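Local coordinates for DNA replication initiator (Cdc21/Cdc54) (Methanothermobacter thermautotrophicus, PDB 1LTL), which probably acts as an ATP-dependent, single-stranded-DNA-binding replicative MCM helicase, present here as its zinc-binding N-terminal part assembled into a dodecamer, at residues A[198-203]-A[237-242]; A[33-38]-A[85-90]; A[126-131]-A[174-179]; A[140-145]-A[159-164]. All coordinates share one frame; numbering follows the deposited sequence.

Contact 1: residues A[198-203]-A[237-242]; sequences RQITVV and NFIYGN
Val203 holds CG1 anti to its backbone N (chi1 167°) and CG2 anti to its carbonyl carbon, while Phe238 has CG set between its own N and carbonyl carbon (chi1 71°). CG2 of the valine lies 3.9 Å from CD1 of the phenylalanine. The two strands are the parallel pair that helps close the OB barrel, 199-205 being followed by 217-229 and then by 234-243, which returns beside it. Their short segments make an angle of 32°. Ile239 N donates to Thr201 O at 2.7 Å and Val203 N donates to Ile239 O, so Ile239 is gripped through both its N-H and its carbonyl, as in parallel pairing. Gly241 N adds a bond to Val203 O at 3.0 Å.

Thr201, Val203, Phe238 and Tyr240 share one side of the sheet; Val202 and Ile239 share the other. On the first, Thr201 meets Phe238 through their CB atoms, and its hydroxyl turns to Lys183 of strand 175-185. Tyr240 is linked through OH to Glu205. On the second, Val202 and Ile239 run alongside each other, CG2 of the valine 4.2 Å from CB of the isoleucine, and reach the barrel interior, where Leu182, Val220 and Val116 continue the apolar packing. Ile200 crosses Ile239 at about a right angle, with its CG2 4.0 Å from CD1 of that residue. Near the end of the pairing, CG1 of Val203 approaches the edge of the Tyr240 ring, close to its plane, 3.9 Å from CD1.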
loop_
_atom_site.group_PDB
_atom_site.type_symbol
_atom_site.label_atom_id
_atom_site.label_comp_id
_atom_site.label_asym_id
_atom_site.label_seq_id
_atom_site.Cartn_x
_atom_site.Cartn_y
_atom_site.Cartn_z
ATOM N N ARG A 198 -4.183 56.007 4.393
ATOM C CA ARG A 198 -4.067 54.565 4.292
ATOM C C ARG A 198 -2.968 54.246 3.285
ATOM O O ARG A 198 -2.819 54.928 2.279
ATOM C CB ARG A 198 -5.400 53.961 3.836
ATOM C CG ARG A 198 -6.453 53.821 4.941
ATOM C CD ARG A 198 -7.774 53.272 4.384
ATOM N NE ARG A 198 -8.791 53.071 5.413
ATOM C CZ ARG A 198 -10.083 52.856 5.158
ATOM N NH1 ARG A 198 -10.521 52.815 3.901
ATOM N NH2 ARG A 198 -10.940 52.680 6.161
ATOM N N GLN A 199 -2.192 53.213 3.558
ATOM C CA GLN A 199 -1.131 52.856 2.650
ATOM C C GLN A 199 -1.333 51.473 2.058
ATOM O O GLN A 199 -2.109 50.670 2.564
ATOM C CB GLN A 199 0.198 52.914 3.381
ATOM C CG GLN A 199 0.090 52.524 4.839
ATOM C CD GLN A 199 1.432 52.105 5.428
ATOM O OE1 GLN A 199 2.456 52.777 5.228
ATOM N NE2 GLN A 199 1.434 50.989 6.164
ATOM N N ILE A 200 -0.648 51.195 0.964
ATOM C CA ILE A 200 -0.763 49.887 0.362
ATOM C C ILE A 200 0.605 49.431 -0.095
ATOM O O ILE A 200 1.443 50.250 -0.438
ATOM C CB ILE A 200 -1.703 49.885 -0.827
ATOM C CG1 ILE A 200 -2.068 48.442 -1.151
ATOM C CG2 ILE A 200 -1.043 50.543 -2.021
ATOM C CD1 ILE A 200 -3.092 48.318 -2.194
ATOM N N THR A 201 0.846 48.127 -0.114
ATOM C CA THR A 201 2.155 47.653 -0.527
ATOM C C THR A 201 2.334 47.539 -2.021
ATOM O O THR A 201 1.444 47.099 -2.743
ATOM C CB THR A 201 2.476 46.302 0.112
ATOM O OG1 THR A 201 2.753 46.491 1.503
ATOM C CG2 THR A 201 3.675 45.683 -0.532
ATOM N N VAL A 202 3.499 47.962 -2.485
ATOM C CA VAL A 202 3.800 47.860 -3.898
ATOM C C VAL A 202 5.025 46.977 -4.053
ATOM O O VAL A 202 5.971 47.051 -3.268
ATOM C CB VAL A 202 4.044 49.246 -4.551
ATOM C CG1 VAL A 202 4.476 49.091 -6.004
ATOM C CG2 VAL A 202 2.771 50.052 -4.486
ATOM N N VAL A 203 4.979 46.118 -5.057
ATOM C CA VAL A 203 6.067 45.221 -5.318
ATOM C C VAL A 203 6.708 45.583 -6.623
ATOM O O VAL A 203 6.063 45.578 -7.671
ATOM C CB VAL A 203 5.581 43.789 -5.409
ATOM C CG1 VAL A 203 6.663 42.912 -5.980
ATOM C CG2 VAL A 203 5.171 43.311 -4.038
ATOM N N ASN A 237 -4.463 43.153 0.249
ATOM C CA ASN A 237 -4.159 43.454 -1.151
ATOM C C ASN A 237 -2.873 44.225 -1.327
ATOM O O ASN A 237 -2.473 44.990 -0.456
ATOM C CB ASN A 237 -5.284 44.242 -1.813
ATOM C CG ASN A 237 -6.613 43.521 -1.769
ATOM O OD1 ASN A 237 -6.673 42.289 -1.764
ATOM N ND2 ASN A 237 -7.691 44.286 -1.770
ATOM N N PHE A 238 -2.209 44.012 -2.455
ATOM C CA PHE A 238 -0.976 44.741 -2.735
ATOM C C PHE A 238 -0.902 44.988 -4.231
ATOM O O PHE A 238 -1.594 44.327 -5.008
ATOM C CB PHE A 238 0.269 43.958 -2.239
ATOM C CG PHE A 238 0.589 42.730 -3.054
ATOM C CD1 PHE A 238 1.349 42.823 -4.211
ATOM C CD2 PHE A 238 0.053 41.494 -2.718
ATOM C CE1 PHE A 238 1.557 41.718 -5.009
ATOM C CE2 PHE A 238 0.263 40.389 -3.524
ATOM C CZ PHE A 238 1.012 40.505 -4.665
ATOM N N ILE A 239 -0.093 45.949 -4.646
ATOM C CA ILE A 239 0.021 46.186 -6.077
ATOM C C ILE A 239 1.323 45.658 -6.631
ATOM O O ILE A 239 2.404 45.905 -6.085
ATOM C CB ILE A 239 -0.026 47.673 -6.467
ATOM C CG1 ILE A 239 -1.348 48.307 -6.034
ATOM C CG2 ILE A 239 0.142 47.794 -7.965
ATOM C CD1 ILE A 239 -1.257 49.803 -5.898
ATOM N N TYR A 240 1.199 44.921 -7.727
ATOM C CA TYR A 240 2.345 44.369 -8.430
ATOM C C TYR A 240 2.613 45.407 -9.516
ATOM O O TYR A 240 1.917 45.468 -10.540
ATOM C CB TYR A 240 1.994 43.015 -9.050
ATOM C CG TYR A 240 3.169 42.366 -9.724
ATOM C CD1 TYR A 240 4.349 42.147 -9.019
ATOM C CD2 TYR A 240 3.150 42.068 -11.086
ATOM C CE1 TYR A 240 5.490 41.672 -9.642
ATOM C CE2 TYR A 240 4.292 41.585 -11.732
ATOM C CZ TYR A 240 5.468 41.398 -10.997
ATOM O OH TYR A 240 6.653 40.981 -11.592
ATOM N N GLY A 241 3.623 46.229 -9.262
ATOM C CA GLY A 241 3.986 47.300 -10.169
ATOM C C GLY A 241 4.370 46.907 -11.575
ATOM O O GLY A 241 5.132 45.963 -11.773
ATOM N N ASN A 242 3.831 47.633 -12.553
ATOM C CA ASN A 242 4.142 47.399 -13.951
ATOM C C ASN A 242 4.866 48.596 -14.503
ATOM O O ASN A 242 5.884 48.466 -15.158
ATOM C CB ASN A 242 2.898 47.221 -14.796
ATOM C CG ASN A 242 3.226 47.163 -16.283
ATOM O OD1 ASN A 242 3.337 46.082 -16.872
ATOM N ND2 ASN A 242 3.404 48.328 -16.890
#

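Contact 2: residues A[33-38]-A[85-90]; sequences EAIEKY and KNVDLN
Val87 lays CG1 over one face of the Tyr38 ring, offset toward the rim and 3.8 Å from the ring centroid, a CH-pi contact. The methyl is nearest to CD1 of Tyr38, at 3.5 Å, and the two side chains run antiparallel past one another. Tyr38, the first residue to leave the helix, keeps CG anti to its backbone N (chi1 -154°), and its CB sets out toward 85-90.

The packed part of the contact continues from here with aliphatic groups alone. CG2 of Val87, the branch that does not meet the ring, comes to CG2 of Ile35 at 3.9 Å, the two side chains crossing at about a right angle. Leu89 then divides its branches between two helix residues: CD1 lies 4.0 Å from CG1 of Ile35, and CD2 lies 4.0 Å from CB of Ala34. Ala34 and Leu89 both also touch Ile44 of strand 43-47, which extends the buried patch.

The other side is looser and polar. Tyr38 OH comes no nearer to Asp88 O than 3.9 Å, and the Asp88 carboxylate is engaged with Arg78 in a salt bridge. Lys85 sends its amino end away from the helix.

Here the last turn of helix 25-37 packs on the loop that leads into strand 90-94. That strand forms a parallel pair with 43-47, the two being linked through helices 48-54, 58-64 and 66-77, within the helix-rich MCM N-terminal domain.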
loop_
_atom_site.group_PDB
_atom_site.type_symbol
_atom_site.label_atom_id
_atom_site.label_comp_id
_atom_site.label_asym_id
_atom_site.label_seq_id
_atom_site.Cartn_x
_atom_site.Cartn_y
_atom_site.Cartn_z
ATOM N N GLU A 33 15.503 47.452 -31.062
ATOM C CA GLU A 33 16.561 48.111 -30.311
ATOM C C GLU A 33 16.698 47.483 -28.938
ATOM O O GLU A 33 17.799 47.376 -28.387
ATOM C CB GLU A 33 16.257 49.593 -30.154
ATOM C CG GLU A 33 17.398 50.371 -29.546
ATOM C CD GLU A 33 17.072 51.837 -29.404
ATOM O OE1 GLU A 33 16.602 52.436 -30.401
ATOM O OE2 GLU A 33 17.287 52.387 -28.300
ATOM N N ALA A 34 15.562 47.071 -28.388
ATOM C CA ALA A 34 15.538 46.441 -27.083
ATOM C C ALA A 34 16.102 45.035 -27.216
ATOM O O ALA A 34 17.068 44.687 -26.542
ATOM C CB ALA A 34 14.124 46.394 -26.557
ATOM N N ILE A 35 15.512 44.227 -28.090
ATOM C CA ILE A 35 16.004 42.871 -28.278
ATOM C C ILE A 35 17.508 42.944 -28.493
ATOM O O ILE A 35 18.249 42.037 -28.121
ATOM C CB ILE A 35 15.372 42.204 -29.505
ATOM C CG1 ILE A 35 13.851 42.266 -29.405
ATOM C CG2 ILE A 35 15.839 40.753 -29.603
ATOM C CD1 ILE A 35 13.146 41.956 -30.699
ATOM N N GLU A 36 17.942 44.044 -29.094
ATOM C CA GLU A 36 19.349 44.277 -29.390
ATOM C C GLU A 36 20.172 44.482 -28.118
ATOM O O GLU A 36 21.157 43.774 -27.880
ATOM C CB GLU A 36 19.480 45.505 -30.313
ATOM C CG GLU A 36 20.909 45.869 -30.777
ATOM C CD GLU A 36 21.518 44.866 -31.762
ATOM O OE1 GLU A 36 20.912 44.623 -32.831
ATOM O OE2 GLU A 36 22.613 44.328 -31.469
ATOM N N LYS A 37 19.757 45.442 -27.298
ATOM C CA LYS A 37 20.469 45.766 -26.060
ATOM C C LYS A 37 20.391 44.743 -24.923
ATOM O O LYS A 37 21.074 44.899 -23.910
ATOM C CB LYS A 37 19.988 47.112 -25.514
ATOM C CG LYS A 37 20.335 48.338 -26.353
ATOM C CD LYS A 37 19.757 49.586 -25.679
ATOM C CE LYS A 37 20.216 50.883 -26.319
ATOM N NZ LYS A 37 21.686 51.075 -26.180
ATOM N N TYR A 38 19.572 43.709 -25.074
ATOM C CA TYR A 38 19.446 42.723 -24.017
ATOM C C TYR A 38 20.805 42.223 -23.548
ATOM O O TYR A 38 21.704 42.023 -24.358
ATOM C CB TYR A 38 18.629 41.533 -24.495
ATOM C CG TYR A 38 17.962 40.823 -23.356
ATOM C CD1 TYR A 38 16.936 41.441 -22.650
ATOM C CD2 TYR A 38 18.375 39.555 -22.955
ATOM C CE1 TYR A 38 16.337 40.823 -21.572
ATOM C CE2 TYR A 38 17.782 38.923 -21.874
ATOM C CZ TYR A 38 16.764 39.563 -21.187
ATOM O OH TYR A 38 16.173 38.950 -20.108
ATOM N N LYS A 85 16.334 35.151 -30.350
ATOM C CA LYS A 85 17.174 35.202 -29.162
ATOM C C LYS A 85 16.409 35.032 -27.846
ATOM O O LYS A 85 16.922 35.387 -26.782
ATOM C CB LYS A 85 17.939 36.534 -29.152
ATOM C CG LYS A 85 19.230 36.526 -28.340
ATOM C CD LYS A 85 20.282 35.577 -28.934
ATOM C CE LYS A 85 20.770 36.050 -30.311
ATOM N NZ LYS A 85 21.857 35.208 -30.906
ATOM N N ASN A 86 15.199 34.479 -27.915
ATOM C CA ASN A 86 14.367 34.280 -26.726
ATOM C C ASN A 86 13.941 35.649 -26.169
ATOM O O ASN A 86 12.898 36.184 -26.547
ATOM C CB ASN A 86 15.140 33.496 -25.656
ATOM C CG ASN A 86 14.254 33.036 -24.504
ATOM O OD1 ASN A 86 14.733 32.808 -23.389
ATOM N ND2 ASN A 86 12.958 32.879 -24.774
ATOM N N VAL A 87 14.759 36.202 -25.274
ATOM C CA VAL A 87 14.517 37.504 -24.647
ATOM C C VAL A 87 13.159 37.672 -23.967
ATOM O O VAL A 87 12.114 37.808 -24.615
ATOM C CB VAL A 87 14.689 38.660 -25.658
ATOM C CG1 VAL A 87 14.725 39.984 -24.923
ATOM C CG2 VAL A 87 15.967 38.475 -26.443
ATOM N N ASP A 88 13.187 37.656 -22.644
ATOM C CA ASP A 88 11.984 37.830 -21.854
ATOM C C ASP A 88 11.893 39.345 -21.598
ATOM O O ASP A 88 12.462 39.858 -20.637
ATOM C CB ASP A 88 12.113 37.051 -20.526
ATOM C CG ASP A 88 12.539 35.584 -20.721
ATOM O OD1 ASP A 88 11.807 34.828 -21.401
ATOM O OD2 ASP A 88 13.606 35.196 -20.182
ATOM N N LEU A 89 11.207 40.067 -22.474
ATOM C CA LEU A 89 11.089 41.503 -22.298
ATOM C C LEU A 89 9.898 41.876 -21.441
ATOM O O LEU A 89 8.910 41.153 -21.380
ATOM C CB LEU A 89 10.979 42.196 -23.648
ATOM C CG LEU A 89 12.343 42.426 -24.280
ATOM C CD1 LEU A 89 12.221 42.372 -25.788
ATOM C CD2 LEU A 89 12.906 43.750 -23.821
ATOM N N ASN A 90 9.994 43.012 -20.772
ATOM C CA ASN A 90 8.910 43.459 -19.935
ATOM C C ASN A 90 8.117 44.510 -20.655
ATOM O O ASN A 90 8.639 45.576 -20.950
ATOM C CB ASN A 90 9.448 44.067 -18.655
ATOM C CG ASN A 90 10.140 43.065 -17.793
ATOM O OD1 ASN A 90 10.990 43.426 -16.987
ATOM N ND2 ASN A 90 9.774 41.796 -17.937
#

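Contact 3: residues A[126-131]-A[174-179]; sequences IRPRIV and SEFLDT
Ile130 has CG1 anti to its carbonyl carbon (chi1 -58°) and lays this branch over one face of the Phe176 ring, toward the rim, 3.8 Å from CE2. CB of Pro128 approaches the same ring at CD2. Phe235 of a neighbouring subunit meets this phenylalanine edge-to-face, so the cluster also forms part of a subunit interface.

Arg129 and Leu177 point the same way from the sheet. CD2 of Leu177 sits over one face of the guanidinium, 4.1 Å from NE, while NE makes a salt bridge with Glu205, which also accepts from Thr179 OG1. Val131 crosses Leu177 at about a right angle, its CG1 against CD2.

Arg127 and Thr179 form a hydrogen-bonded antiparallel pair: Arg127 N to Thr179 O is 3.1 Å and Thr179 N to Arg127 O is 2.8 Å. Arg129 N reaches Leu177 O, and Val131 N reaches Glu175 O at 2.9 Å. Pro128 faces Asp178 as a non-hydrogen-bonded pair, and Asp178 turns to Ser107 of the neighbouring subunit. The short strand axes stand at 138°, and the chain turns a corner at Val131. Strands 113-137 and 175-185 pair here as the first two barrel strands of the OB fold, prolonged toward the zinc-binding part.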
loop_
_atom_site.group_PDB
_atom_site.type_symbol
_atom_site.label_atom_id
_atom_site.label_comp_id
_atom_site.label_asym_id
_atom_site.label_seq_id
_atom_site.Cartn_x
_atom_site.Cartn_y
_atom_site.Cartn_z
ATOM N N ILE A 126 16.420 45.291 -1.413
ATOM C CA ILE A 126 16.207 44.527 -2.624
ATOM C C ILE A 126 16.696 43.096 -2.376
ATOM O O ILE A 126 17.807 42.906 -1.896
ATOM C CB ILE A 126 16.988 45.128 -3.798
ATOM C CG1 ILE A 126 16.582 46.592 -4.003
ATOM C CG2 ILE A 126 16.787 44.288 -5.037
ATOM C CD1 ILE A 126 17.263 47.570 -2.998
ATOM N N ARG A 127 15.862 42.095 -2.655
ATOM C CA ARG A 127 16.257 40.697 -2.456
ATOM C C ARG A 127 15.907 39.938 -3.713
ATOM O O ARG A 127 15.139 40.405 -4.551
ATOM C CB ARG A 127 15.492 40.008 -1.320
ATOM C CG ARG A 127 15.496 40.684 0.024
ATOM C CD ARG A 127 14.353 40.148 0.922
ATOM N NE ARG A 127 13.966 41.100 1.982
ATOM C CZ ARG A 127 14.692 41.389 3.067
ATOM N NH1 ARG A 127 15.870 40.791 3.272
ATOM N NH2 ARG A 127 14.243 42.298 3.937
ATOM N N PRO A 128 16.490 38.761 -3.889
ATOM C CA PRO A 128 16.102 38.066 -5.111
ATOM C C PRO A 128 14.927 37.103 -4.830
ATOM O O PRO A 128 14.527 36.888 -3.673
ATOM C CB PRO A 128 17.382 37.336 -5.508
ATOM C CG PRO A 128 18.057 37.096 -4.187
ATOM C CD PRO A 128 17.818 38.341 -3.418
ATOM N N ARG A 129 14.358 36.540 -5.891
ATOM C CA ARG A 129 13.280 35.585 -5.744
ATOM C C ARG A 129 13.349 34.687 -6.961
ATOM O O ARG A 129 13.808 35.103 -8.010
ATOM C CB ARG A 129 11.920 36.279 -5.679
ATOM C CG ARG A 129 11.186 36.395 -7.008
ATOM C CD ARG A 129 9.737 36.719 -6.752
ATOM N NE ARG A 129 9.045 37.274 -7.919
ATOM C CZ ARG A 129 8.744 36.597 -9.022
ATOM N NH1 ARG A 129 9.072 35.316 -9.142
ATOM N NH2 ARG A 129 8.087 37.203 -10.002
ATOM N N ILE A 130 12.897 33.452 -6.830
ATOM C CA ILE A 130 12.958 32.554 -7.957
ATOM C C ILE A 130 11.860 32.882 -8.942
ATOM O O ILE A 130 10.705 32.992 -8.553
ATOM C CB ILE A 130 12.810 31.101 -7.501
ATOM C CG1 ILE A 130 13.910 30.782 -6.495
ATOM C CG2 ILE A 130 12.857 30.174 -8.689
ATOM C CD1 ILE A 130 13.908 29.388 -5.988
ATOM N N VAL A 131 12.210 33.066 -10.213
ATOM C CA VAL A 131 11.193 33.344 -11.228
ATOM C C VAL A 131 10.938 32.081 -11.993
ATOM O O VAL A 131 9.824 31.827 -12.404
ATOM C CB VAL A 131 11.629 34.390 -12.264
ATOM C CG1 VAL A 131 11.335 35.786 -11.759
ATOM C CG2 VAL A 131 13.095 34.223 -12.576
ATOM N N SER A 174 17.781 26.881 -10.731
ATOM C CA SER A 174 16.722 27.842 -10.892
ATOM C C SER A 174 17.225 29.252 -11.189
ATOM O O SER A 174 18.354 29.599 -10.850
ATOM C CB SER A 174 15.857 27.810 -9.642
ATOM O OG SER A 174 15.293 26.524 -9.500
ATOM N N GLU A 175 16.386 30.054 -11.840
ATOM C CA GLU A 175 16.741 31.427 -12.185
ATOM C C GLU A 175 16.124 32.410 -11.213
ATOM O O GLU A 175 14.954 32.303 -10.871
ATOM C CB GLU A 175 16.281 31.745 -13.612
ATOM C CG GLU A 175 17.114 31.080 -14.720
ATOM C CD GLU A 175 16.459 31.181 -16.101
ATOM O OE1 GLU A 175 15.936 32.273 -16.456
ATOM O OE2 GLU A 175 16.477 30.166 -16.844
ATOM N N PHE A 176 16.924 33.363 -10.763
ATOM C CA PHE A 176 16.453 34.358 -9.825
ATOM C C PHE A 176 16.127 35.675 -10.493
ATOM O O PHE A 176 16.291 35.839 -11.695
ATOM C CB PHE A 176 17.481 34.579 -8.721
ATOM C CG PHE A 176 17.600 33.426 -7.781
ATOM C CD1 PHE A 176 18.139 32.221 -8.199
ATOM C CD2 PHE A 176 17.117 33.523 -6.483
ATOM C CE1 PHE A 176 18.194 31.128 -7.344
ATOM C CE2 PHE A 176 17.170 32.425 -5.616
ATOM C CZ PHE A 176 17.710 31.230 -6.053
ATOM N N LEU A 177 15.695 36.635 -9.692
ATOM C CA LEU A 177 15.296 37.914 -10.232
ATOM C C LEU A 177 15.123 38.913 -9.100
ATOM O O LEU A 177 14.587 38.570 -8.055
ATOM C CB LEU A 177 14.009 37.689 -10.998
ATOM C CG LEU A 177 13.100 38.846 -11.330
ATOM C CD1 LEU A 177 12.707 38.728 -12.794
ATOM C CD2 LEU A 177 11.883 38.815 -10.415
ATOM N N ASP A 178 15.579 40.147 -9.273
ATOM C CA ASP A 178 15.464 41.092 -8.166
ATOM C C ASP A 178 14.054 41.608 -7.915
ATOM O O ASP A 178 13.325 41.959 -8.837
ATOM C CB ASP A 178 16.435 42.251 -8.364
ATOM C CG ASP A 178 17.881 41.804 -8.322
ATOM O OD1 ASP A 178 18.309 41.216 -7.286
ATOM O OD2 ASP A 178 18.591 42.047 -9.334
ATOM N N THR A 179 13.689 41.655 -6.643
ATOM C CA THR A 179 12.363 42.088 -6.228
ATOM C C THR A 179 12.472 43.111 -5.096
ATOM O O THR A 179 13.441 43.118 -4.348
ATOM C CB THR A 179 11.538 40.863 -5.743
ATOM O OG1 THR A 179 10.145 41.087 -5.996
ATOM C CG2 THR A 179 11.754 40.621 -4.243
#

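Contact 4: residues A[140-145]-A[159-164]; sequences CMRHHA and CSECGG. With ZN (zinc ion), chain G.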
loop_
_atom_site.group_PDB
_atom_site.type_symbol
_atom_site.label_atom_id
_atom_site.label_comp_id
_atom_site.label_asym_id
_atom_site.label_seq_id
_atom_site.Cartn_x
_atom_site.Cartn_y
_atom_site.Cartn_z
ATOM N N CYS A 140 10.855 9.876 -11.969
ATOM C CA CYS A 140 11.746 9.480 -13.036
ATOM C C CYS A 140 12.999 10.302 -13.087
ATOM O O CYS A 140 13.781 10.200 -14.012
ATOM C CB CYS A 140 11.044 9.579 -14.374
ATOM S SG CYS A 140 10.640 11.255 -14.831
ATOM N N MET A 141 13.194 11.146 -12.099
ATOM C CA MET A 141 14.400 11.966 -12.058
ATOM C C MET A 141 14.539 12.985 -13.184
ATOM O O MET A 141 15.597 13.549 -13.346
ATOM C CB MET A 141 15.640 11.067 -12.040
ATOM C CG MET A 141 15.609 9.969 -10.999
ATOM S SD MET A 141 15.133 10.565 -9.375
ATOM C CE MET A 141 16.387 11.762 -9.157
ATOM N N ARG A 142 13.492 13.226 -13.962
ATOM C CA ARG A 142 13.577 14.215 -15.035
ATOM C C ARG A 142 13.454 15.625 -14.486
ATOM O O ARG A 142 12.990 15.810 -13.369
ATOM C CB ARG A 142 12.496 13.981 -16.074
ATOM C CG ARG A 142 12.914 13.025 -17.148
ATOM C CD ARG A 142 11.804 12.841 -18.153
ATOM N NE ARG A 142 11.148 11.572 -17.927
ATOM C CZ ARG A 142 11.362 10.488 -18.655
ATOM N NH1 ARG A 142 12.200 10.526 -19.673
ATOM N NH2 ARG A 142 10.773 9.357 -18.327
ATOM N N HIS A 143 13.863 16.621 -15.266
ATOM C CA HIS A 143 13.789 18.012 -14.819
ATOM C C HIS A 143 12.636 18.786 -15.469
ATOM O O HIS A 143 12.375 18.646 -16.659
ATOM C CB HIS A 143 15.110 18.709 -15.106
ATOM C CG HIS A 143 16.225 18.296 -14.190
ATOM N ND1 HIS A 143 16.223 17.104 -13.496
ATOM C CD2 HIS A 143 17.377 18.922 -13.838
ATOM C CE1 HIS A 143 17.314 17.015 -12.755
ATOM N NE2 HIS A 143 18.030 18.102 -12.944
ATOM N N HIS A 144 11.926 19.586 -14.679
ATOM C CA HIS A 144 10.802 20.394 -15.181
ATOM C C HIS A 144 10.981 21.821 -14.666
ATOM O O HIS A 144 11.290 22.016 -13.492
ATOM C CB HIS A 144 9.444 19.862 -14.658
ATOM C CG HIS A 144 9.075 18.492 -15.157
ATOM N ND1 HIS A 144 9.512 17.328 -14.552
ATOM C CD2 HIS A 144 8.307 18.103 -16.202
ATOM C CE1 HIS A 144 9.032 16.289 -15.206
ATOM N NE2 HIS A 144 8.299 16.720 -16.210
ATOM N N ALA A 145 10.800 22.816 -15.529
ATOM C CA ALA A 145 10.909 24.217 -15.109
ATOM C C ALA A 145 9.497 24.781 -14.956
ATOM O O ALA A 145 8.600 24.446 -15.723
ATOM C CB ALA A 145 11.681 25.010 -16.130
ATOM N N CYS A 159 3.815 15.000 -13.323
ATOM C CA CYS A 159 4.834 14.803 -14.322
ATOM C C CYS A 159 4.207 14.111 -15.507
ATOM O O CYS A 159 3.712 12.996 -15.388
ATOM C CB CYS A 159 5.968 13.958 -13.774
ATOM S SG CYS A 159 7.132 13.498 -15.066
ATOM N N SER A 160 4.238 14.772 -16.657
ATOM C CA SER A 160 3.650 14.223 -17.882
ATOM C C SER A 160 4.353 12.995 -18.437
ATOM O O SER A 160 3.742 12.198 -19.146
ATOM C CB SER A 160 3.643 15.312 -18.946
ATOM O OG SER A 160 4.894 15.989 -18.936
ATOM N N GLU A 161 5.634 12.854 -18.103
ATOM C CA GLU A 161 6.467 11.756 -18.579
ATOM C C GLU A 161 6.214 10.436 -17.899
ATOM O O GLU A 161 6.190 9.404 -18.559
ATOM C CB GLU A 161 7.923 12.108 -18.380
ATOM C CG GLU A 161 8.244 13.520 -18.770
ATOM C CD GLU A 161 8.002 13.741 -20.229
ATOM O OE1 GLU A 161 8.656 13.040 -21.028
ATOM O OE2 GLU A 161 7.163 14.602 -20.573
ATOM N N CYS A 162 6.051 10.466 -16.580
ATOM C CA CYS A 162 5.823 9.241 -15.843
ATOM C C CYS A 162 4.603 9.238 -14.933
ATOM O O CYS A 162 4.285 8.217 -14.317
ATOM C CB CYS A 162 7.047 8.903 -15.020
ATOM S SG CYS A 162 7.200 9.890 -13.562
ATOM N N GLY A 163 3.918 10.371 -14.844
ATOM C CA GLY A 163 2.739 10.456 -14.006
ATOM C C GLY A 163 3.056 10.785 -12.560
ATOM O O GLY A 163 2.177 10.818 -11.711
ATOM N N GLY A 164 4.318 11.048 -12.267
ATOM C CA GLY A 164 4.687 11.346 -10.897
ATOM C C GLY A 164 3.986 12.559 -10.331
ATOM O O GLY A 164 3.568 13.432 -11.072
HETATM ZN ZN ZN G . 8.444 11.969 -13.733
#
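Arg142 runs across Glu161, the two side chains at about a right angle. Its CB sets out toward 159-164, and an extended second torsion carries CD on to CG of Glu161 at 3.7 Å. There the chain bends (chi3 -103°), placing NE 3.3 Å from CB of Glu161; CZ and NH2 stay beside the same carbon. Glu161 OE1 lies above one guanidinium face, 4.2 Å from NE, so the opposite charges are near while no N-H points at the oxygen. At the tip, NH2 makes a weak hydrogen bond with Cys140 O of a neighbouring subunit.

The main link between the segments is the zinc ion. Cys159 SG and Cys162 SG each bind it at 2.4 Å. Cys140 SG is a little farther from the zinc, at 2.6 Å, and Cys137 completes the Cys4 site. Cys162 N donates to Cys159 SG at 3.6 Å, and Arg142 N more weakly to Cys140 SG; such N-H groups probably temper the charge of the bound sulfurs. His144 meets Cys159 from outside the metal shell, CE1 lying 3.4 Å from SG, with the sulfur oblique to the ring. Ser160 OG is hydrogen-bonded to Glu161 OE2, using the anti lone pair of that oxygen.

Cys140 and Cys162 also pack against a neighbouring subunit, so the zinc site lies at a junction of the dodecamer. Within the chain, 140-145 ends in the first half of strand 143-147, paired antiparallel with 113-137, while 159-164 lies in the loop between 143-147 and strand 167-169.

Overall arrangement
Along the chain contact 2 closes first, contact 4 is nested inside the loop closed by contact 3, and contact 1 follows. Contacts 1, 3 and 4 all reach the same mixed sheet, which runs from the OB barrel into the zinc-binding part: contacts 1 and 3 touch through Val203 and Thr179 on neighbouring strands 199-205 and 175-185, their centres about 18 Å apart. Strand 113-137 runs from contact 3 toward contact 4, whose centre is about 24 Å away. Contact 2 belongs to the helical N-terminal domain, its centre about 27 Å from that of contact 1, on the opposite side of the chain's centre. Contacts 1, 3 and 4 touch other subunits, while contact 2 does not.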